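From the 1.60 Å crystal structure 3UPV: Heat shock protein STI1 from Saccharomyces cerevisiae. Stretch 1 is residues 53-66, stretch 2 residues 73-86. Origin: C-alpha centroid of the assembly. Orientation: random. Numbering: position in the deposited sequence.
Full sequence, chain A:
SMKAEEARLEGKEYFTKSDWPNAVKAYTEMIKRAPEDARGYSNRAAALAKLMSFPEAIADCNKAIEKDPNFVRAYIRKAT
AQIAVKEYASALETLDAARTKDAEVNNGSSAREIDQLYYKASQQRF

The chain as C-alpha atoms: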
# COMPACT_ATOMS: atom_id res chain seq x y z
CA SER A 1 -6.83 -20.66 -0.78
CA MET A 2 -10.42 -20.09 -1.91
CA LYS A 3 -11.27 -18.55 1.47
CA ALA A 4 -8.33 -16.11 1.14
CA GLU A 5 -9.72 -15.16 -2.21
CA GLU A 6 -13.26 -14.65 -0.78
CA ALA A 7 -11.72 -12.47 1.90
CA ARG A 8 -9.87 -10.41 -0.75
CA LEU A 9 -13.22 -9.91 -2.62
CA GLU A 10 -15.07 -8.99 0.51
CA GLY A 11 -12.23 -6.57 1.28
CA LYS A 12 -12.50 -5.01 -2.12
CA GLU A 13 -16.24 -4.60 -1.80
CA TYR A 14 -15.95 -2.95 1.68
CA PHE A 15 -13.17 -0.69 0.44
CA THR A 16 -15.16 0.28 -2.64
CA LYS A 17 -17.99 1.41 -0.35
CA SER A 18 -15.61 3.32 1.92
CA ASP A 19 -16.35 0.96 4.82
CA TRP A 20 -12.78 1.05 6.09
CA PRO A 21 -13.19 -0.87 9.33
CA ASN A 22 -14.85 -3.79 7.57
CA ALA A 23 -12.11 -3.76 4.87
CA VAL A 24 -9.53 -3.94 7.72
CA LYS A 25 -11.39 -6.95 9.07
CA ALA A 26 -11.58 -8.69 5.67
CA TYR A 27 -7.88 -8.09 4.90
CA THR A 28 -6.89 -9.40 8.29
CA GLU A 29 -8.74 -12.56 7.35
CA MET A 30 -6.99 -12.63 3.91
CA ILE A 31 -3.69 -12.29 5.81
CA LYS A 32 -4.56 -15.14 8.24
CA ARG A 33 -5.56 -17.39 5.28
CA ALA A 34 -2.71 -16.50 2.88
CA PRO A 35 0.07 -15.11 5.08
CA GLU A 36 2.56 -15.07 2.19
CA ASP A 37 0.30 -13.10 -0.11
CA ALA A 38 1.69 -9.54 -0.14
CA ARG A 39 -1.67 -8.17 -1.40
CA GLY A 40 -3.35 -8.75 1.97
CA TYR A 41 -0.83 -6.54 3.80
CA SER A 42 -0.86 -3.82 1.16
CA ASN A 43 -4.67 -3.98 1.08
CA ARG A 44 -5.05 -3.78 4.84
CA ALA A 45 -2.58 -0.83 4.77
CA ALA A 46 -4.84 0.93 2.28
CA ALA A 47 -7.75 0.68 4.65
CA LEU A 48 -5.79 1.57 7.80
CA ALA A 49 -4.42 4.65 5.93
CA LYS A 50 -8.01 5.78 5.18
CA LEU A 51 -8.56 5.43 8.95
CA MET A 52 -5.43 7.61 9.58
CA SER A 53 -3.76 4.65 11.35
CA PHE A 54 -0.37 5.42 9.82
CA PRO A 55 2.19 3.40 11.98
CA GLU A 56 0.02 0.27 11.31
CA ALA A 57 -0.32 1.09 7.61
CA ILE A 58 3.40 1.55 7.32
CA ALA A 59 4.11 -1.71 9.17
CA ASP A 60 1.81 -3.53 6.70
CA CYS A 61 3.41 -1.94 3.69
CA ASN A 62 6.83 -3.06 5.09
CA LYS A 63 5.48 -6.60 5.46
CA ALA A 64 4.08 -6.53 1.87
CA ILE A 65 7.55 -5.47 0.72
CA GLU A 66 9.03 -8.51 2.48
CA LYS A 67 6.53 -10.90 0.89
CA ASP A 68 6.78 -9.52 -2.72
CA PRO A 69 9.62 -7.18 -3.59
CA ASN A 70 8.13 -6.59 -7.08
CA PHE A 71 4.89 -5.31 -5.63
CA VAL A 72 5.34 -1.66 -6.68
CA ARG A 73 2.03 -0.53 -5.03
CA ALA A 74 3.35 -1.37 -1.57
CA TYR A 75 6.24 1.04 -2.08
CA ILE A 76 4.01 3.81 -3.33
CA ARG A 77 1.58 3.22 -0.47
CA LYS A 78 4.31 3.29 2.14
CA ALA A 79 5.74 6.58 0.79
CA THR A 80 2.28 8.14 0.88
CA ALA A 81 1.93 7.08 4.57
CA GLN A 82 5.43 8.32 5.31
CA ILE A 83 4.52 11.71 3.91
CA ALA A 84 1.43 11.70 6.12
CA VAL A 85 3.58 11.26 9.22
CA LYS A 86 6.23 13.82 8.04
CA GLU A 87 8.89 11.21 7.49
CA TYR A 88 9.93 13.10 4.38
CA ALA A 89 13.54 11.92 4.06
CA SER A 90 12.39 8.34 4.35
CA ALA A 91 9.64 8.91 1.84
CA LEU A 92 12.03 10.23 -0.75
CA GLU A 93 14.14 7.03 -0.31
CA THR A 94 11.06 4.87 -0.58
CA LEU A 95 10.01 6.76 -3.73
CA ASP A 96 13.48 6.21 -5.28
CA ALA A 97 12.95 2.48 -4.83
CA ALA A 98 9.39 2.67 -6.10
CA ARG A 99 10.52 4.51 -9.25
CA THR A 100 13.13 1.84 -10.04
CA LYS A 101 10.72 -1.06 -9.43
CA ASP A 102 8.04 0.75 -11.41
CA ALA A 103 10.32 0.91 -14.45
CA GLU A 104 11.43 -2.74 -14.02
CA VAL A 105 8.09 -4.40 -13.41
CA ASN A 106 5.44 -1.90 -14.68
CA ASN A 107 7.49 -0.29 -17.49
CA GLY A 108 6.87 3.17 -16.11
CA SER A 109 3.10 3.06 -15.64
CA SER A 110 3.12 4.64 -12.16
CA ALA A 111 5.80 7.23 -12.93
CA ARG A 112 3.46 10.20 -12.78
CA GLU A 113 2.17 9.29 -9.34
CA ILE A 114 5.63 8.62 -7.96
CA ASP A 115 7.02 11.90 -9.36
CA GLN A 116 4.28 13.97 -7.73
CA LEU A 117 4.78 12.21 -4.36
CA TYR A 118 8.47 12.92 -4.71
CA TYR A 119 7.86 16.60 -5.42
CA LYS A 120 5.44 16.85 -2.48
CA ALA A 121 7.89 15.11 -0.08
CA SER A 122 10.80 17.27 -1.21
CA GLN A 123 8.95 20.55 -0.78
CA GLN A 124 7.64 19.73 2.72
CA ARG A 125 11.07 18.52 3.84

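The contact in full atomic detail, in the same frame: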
# COMPACT_ATOMS: atom_id res chain seq x y z
N SER A 53 -4.57 5.50 10.43
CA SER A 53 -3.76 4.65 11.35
C SER A 53 -2.41 4.42 10.69
O SER A 53 -2.11 3.29 10.15
CB SER A 53 -4.53 3.34 11.56
OG SER A 53 -5.64 3.59 12.43
N PHE A 54 -1.58 5.49 10.65
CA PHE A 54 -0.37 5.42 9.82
C PHE A 54 0.79 4.45 10.22
O PHE A 54 1.36 3.82 9.37
CB PHE A 54 0.15 6.84 9.55
CG PHE A 54 -0.83 7.67 8.73
CD1 PHE A 54 -1.09 7.33 7.40
CD2 PHE A 54 -1.53 8.74 9.31
CE1 PHE A 54 -1.99 8.06 6.64
CE2 PHE A 54 -2.46 9.49 8.58
CZ PHE A 54 -2.70 9.15 7.21
N PRO A 55 1.15 4.38 11.48
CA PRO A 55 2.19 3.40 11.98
C PRO A 55 1.82 1.97 11.55
O PRO A 55 2.66 1.29 10.96
CB PRO A 55 2.10 3.56 13.47
CG PRO A 55 1.67 5.00 13.61
CD PRO A 55 0.61 5.20 12.59
N GLU A 56 0.55 1.59 11.76
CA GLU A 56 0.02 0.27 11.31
C GLU A 56 0.08 0.12 9.79
O GLU A 56 0.52 -0.92 9.29
CB GLU A 56 -1.38 0.05 11.87
CG GLU A 56 -1.29 -0.05 13.37
CD GLU A 56 -1.38 1.32 14.12
OE1 GLU A 56 -1.39 1.29 15.39
OE2 GLU A 56 -1.49 2.42 13.49
N ALA A 57 -0.37 1.16 9.08
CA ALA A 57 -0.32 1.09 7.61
C ALA A 57 1.10 0.90 7.15
O ALA A 57 1.42 0.09 6.23
CB ALA A 57 -0.92 2.35 6.97
N ILE A 58 2.00 1.65 7.78
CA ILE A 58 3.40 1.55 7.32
C ILE A 58 4.01 0.16 7.63
O ILE A 58 4.74 -0.40 6.81
CB ILE A 58 4.28 2.71 7.98
CG1 ILE A 58 3.91 4.07 7.31
CG2 ILE A 58 5.75 2.44 7.85
CD1 ILE A 58 4.34 5.35 8.12
N ALA A 59 3.68 -0.37 8.80
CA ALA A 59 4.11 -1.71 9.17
C ALA A 59 3.59 -2.73 8.16
O ALA A 59 4.34 -3.60 7.76
CB ALA A 59 3.68 -2.04 10.52
N ASP A 60 2.34 -2.56 7.69
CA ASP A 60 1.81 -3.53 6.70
C ASP A 60 2.46 -3.38 5.34
O ASP A 60 2.69 -4.35 4.61
CB ASP A 60 0.28 -3.36 6.56
CG ASP A 60 -0.51 -4.18 7.61
OD1 ASP A 60 -1.74 -3.92 7.70
OD2 ASP A 60 0.03 -5.12 8.26
N CYS A 61 2.71 -2.14 4.92
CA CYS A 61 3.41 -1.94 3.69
C CYS A 61 4.81 -2.57 3.77
O CYS A 61 5.24 -3.22 2.77
CB CYS A 61 3.60 -0.46 3.40
SG CYS A 61 2.07 0.40 2.94
N ASN A 62 5.52 -2.39 4.89
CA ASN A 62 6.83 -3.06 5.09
C ASN A 62 6.74 -4.59 4.98
O ASN A 62 7.58 -5.26 4.35
CB ASN A 62 7.47 -2.57 6.40
CG ASN A 62 8.06 -1.22 6.23
OD1 ASN A 62 7.97 -0.36 7.12
ND2 ASN A 62 8.63 -0.99 5.05
N LYS A 63 5.70 -5.15 5.55
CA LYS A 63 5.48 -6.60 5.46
C LYS A 63 5.17 -7.03 3.99
O LYS A 63 5.65 -8.07 3.55
CB LYS A 63 4.37 -7.01 6.45
CG LYS A 63 4.30 -8.51 6.85
CD LYS A 63 5.42 -8.92 7.85
CE LYS A 63 5.06 -8.63 9.32
NZ LYS A 63 5.98 -9.27 10.39
N ALA A 64 4.35 -6.25 3.27
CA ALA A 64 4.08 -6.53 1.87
C ALA A 64 5.36 -6.54 1.06
O ALA A 64 5.54 -7.40 0.19
CB ALA A 64 3.12 -5.47 1.28
N ILE A 65 6.23 -5.58 1.36
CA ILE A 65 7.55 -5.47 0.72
C ILE A 65 8.39 -6.72 0.98
O ILE A 65 9.01 -7.28 0.05
CB ILE A 65 8.28 -4.13 1.10
CG1 ILE A 65 7.55 -2.96 0.37
CG2 ILE A 65 9.85 -4.23 0.74
CD1 ILE A 65 7.85 -1.54 0.89
N GLU A 66 8.31 -7.25 2.21
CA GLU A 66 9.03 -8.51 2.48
C GLU A 66 8.47 -9.70 1.70
O GLU A 66 9.22 -10.57 1.28
CB GLU A 66 9.01 -8.89 3.95
CG GLU A 66 9.49 -7.89 5.00
CD GLU A 66 9.30 -8.45 6.42
OE1 GLU A 66 9.05 -9.67 6.54
OE2 GLU A 66 9.38 -7.70 7.43
N ARG A 73 3.08 -1.28 -5.75
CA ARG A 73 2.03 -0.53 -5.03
C ARG A 73 2.37 -0.38 -3.58
O ARG A 73 2.08 0.64 -2.96
CB ARG A 73 0.70 -1.25 -5.14
CG ARG A 73 -0.42 -0.41 -4.50
CD ARG A 73 -1.41 -0.04 -5.63
NE ARG A 73 -2.29 -1.13 -5.97
CZ ARG A 73 -3.08 -1.18 -7.07
NH1 ARG A 73 -3.06 -0.23 -7.98
NH2 ARG A 73 -3.89 -2.23 -7.26
N ALA A 74 2.99 -1.41 -3.00
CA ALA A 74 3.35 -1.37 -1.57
C ALA A 74 4.35 -0.24 -1.31
O ALA A 74 4.28 0.44 -0.29
CB ALA A 74 3.90 -2.65 -1.17
N TYR A 75 5.27 -0.05 -2.23
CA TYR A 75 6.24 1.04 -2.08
C TYR A 75 5.57 2.40 -2.18
O TYR A 75 5.84 3.31 -1.31
CB TYR A 75 7.36 0.95 -3.09
CG TYR A 75 8.21 -0.30 -3.10
CD1 TYR A 75 9.36 -0.41 -2.30
CD2 TYR A 75 7.89 -1.38 -3.93
CE1 TYR A 75 10.15 -1.58 -2.35
CE2 TYR A 75 8.64 -2.55 -3.92
CZ TYR A 75 9.78 -2.64 -3.18
OH TYR A 75 10.53 -3.81 -3.30
N ILE A 76 4.66 2.55 -3.16
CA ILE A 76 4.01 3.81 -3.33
C ILE A 76 3.11 4.11 -2.12
O ILE A 76 3.14 5.21 -1.50
CB ILE A 76 3.21 3.88 -4.61
CG1 ILE A 76 4.16 3.77 -5.79
CG2 ILE A 76 2.40 5.22 -4.61
CD1 ILE A 76 3.47 3.57 -7.11
N ARG A 77 2.40 3.07 -1.68
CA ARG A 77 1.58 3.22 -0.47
C ARG A 77 2.36 3.64 0.77
O ARG A 77 1.94 4.50 1.58
CB ARG A 77 0.88 1.90 -0.23
CG ARG A 77 -0.31 2.15 0.53
CD ARG A 77 -1.18 0.91 0.82
NE ARG A 77 -1.66 0.16 -0.35
CZ ARG A 77 -2.66 0.59 -1.12
NH1 ARG A 77 -3.11 -0.13 -2.17
NH2 ARG A 77 -3.23 1.75 -0.82
N LYS A 78 3.46 2.94 1.01
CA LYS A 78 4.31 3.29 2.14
C LYS A 78 4.80 4.75 2.11
O LYS A 78 4.79 5.42 3.14
CB LYS A 78 5.53 2.41 2.09
CG LYS A 78 6.54 2.67 3.21
CD LYS A 78 7.71 1.67 3.07
CE LYS A 78 8.87 2.06 3.96
NZ LYS A 78 10.01 1.07 3.92
N ALA A 79 5.27 5.19 0.93
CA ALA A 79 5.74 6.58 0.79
C ALA A 79 4.65 7.55 1.11
O ALA A 79 4.91 8.60 1.73
CB ALA A 79 6.25 6.84 -0.59
N THR A 80 3.44 7.24 0.63
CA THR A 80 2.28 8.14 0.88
C THR A 80 2.03 8.22 2.41
O THR A 80 1.81 9.30 2.94
CB THR A 80 0.99 7.75 0.12
OG1 THR A 80 0.48 6.51 0.60
CG2 THR A 80 1.22 7.62 -1.36
N ALA A 81 2.08 7.09 3.12
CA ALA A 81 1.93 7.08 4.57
C ALA A 81 3.07 7.78 5.24
O ALA A 81 2.88 8.52 6.24
CB ALA A 81 1.75 5.66 5.12
N GLN A 82 4.27 7.61 4.70
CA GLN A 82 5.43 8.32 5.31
C GLN A 82 5.28 9.86 5.17
O GLN A 82 5.53 10.63 6.12
CB GLN A 82 6.77 7.84 4.74
CG GLN A 82 7.11 6.41 5.25
CD GLN A 82 8.36 5.81 4.61
OE1 GLN A 82 9.23 5.30 5.29
NE2 GLN A 82 8.49 5.95 3.33
N ILE A 83 4.77 10.32 4.03
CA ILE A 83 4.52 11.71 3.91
C ILE A 83 3.47 12.15 4.96
O ILE A 83 3.59 13.22 5.56
CB ILE A 83 4.04 12.00 2.50
CG1 ILE A 83 5.25 11.89 1.55
CG2 ILE A 83 3.39 13.41 2.29
CD1 ILE A 83 4.89 11.88 0.14
N ALA A 84 2.47 11.30 5.21
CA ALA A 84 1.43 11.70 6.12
C ALA A 84 1.94 11.92 7.51
O ALA A 84 1.38 12.77 8.23
CB ALA A 84 0.28 10.70 6.11
N VAL A 85 2.95 11.15 7.89
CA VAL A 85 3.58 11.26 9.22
C VAL A 85 4.87 12.09 9.22
O VAL A 85 5.62 12.12 10.21
CB VAL A 85 3.81 9.87 9.89
CG1 VAL A 85 2.50 9.17 10.22
CG2 VAL A 85 4.71 9.00 9.03
N LYS A 86 5.08 12.85 8.15
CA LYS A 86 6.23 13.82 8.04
C LYS A 86 7.60 13.15 8.11
O LYS A 86 8.63 13.75 8.48
CB LYS A 86 6.18 14.83 9.17
CG LYS A 86 4.90 15.57 9.24
CD LYS A 86 5.11 16.69 10.24
CE LYS A 86 3.82 17.27 10.63
NZ LYS A 86 3.16 17.72 9.38

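Helix 54-66 and helix 73-84 pack antiparallel, with 157° between their N-to-C directions and axes 8.8 Å apart at closest approach. The CA atoms of C61 and A74 lie 5.3 Å apart and those of F54 and A81 6.0 Å apart, so at both register points the second helix presents an alanine, A74 or A81. The contact buries 679 Å², both sides summed, and no clear hydrogen bond crosses it; packing has to be read from carbon and sulfur positions.

At one end F54 points its CA-to-CB bond toward the second helix. With chi1 at -64° (m) and chi2 at -67°, its ring lies beneath A84: A84 CB is 3.6 Å from the F54 ring centroid and 16° off the ring normal, a CH-pi contact over the face. The same conformation leaves F54 CD1 4.0 Å from A81 CB, while F54 CB meets V85 CG1 at 3.4 Å, just where the chain leaves helical phi/psi. V85 (chi1 -66°, m) also offers CG2 to I58 CD1 at 3.8 Å, so its two methyls touch different residues.

I58 leaves its backbone sideways, yet its end comes nearer. The m,t rotamer (-73°, 162°) accounts for this: CG1 reaches A81 CB at 3.5 Å, and CD1 extends on to V85 and to Q82 CG, 4.1 Å away. Three residues on, C61 (chi1 -71°, m) sets SG 3.7 Å from R77 CB and 3.5 Å from K78 N. The latter is a close approach to backbone already engaged within its own helix, since K78 N donates to A74 O at 2.9 Å.

I65 repeats the m,t conformation of I58 (-72°, 164°) but starts with CA-to-CB toward the partner. Its CG1 lies 4.0 Å from A74 CB and 4.1 Å from the Y75 ring centroid, 13° off the normal, giving a second CH-pi contact over a face. Y75 points away at CA-to-CB; chi1 of -60° (m) and chi2 of -89° bring the ring back, with CD1 3.7 Å from I65 CD1. Beside this, A64 CB and A74 CB meet at 3.8 Å.

K78 is fully extended, all four chi angles t. Its extended aliphatic chain passes outward across the flank of the first helix, with K78 CB 3.7 Å from C61 CB and K78 CD 3.9 Å from I65 CD1, and carries the amine to N62. The modelled N62 ND2 to K78 NZ distance is 2.7 Å, but the amide is probably turned over, so the nature of this polar contact remains open.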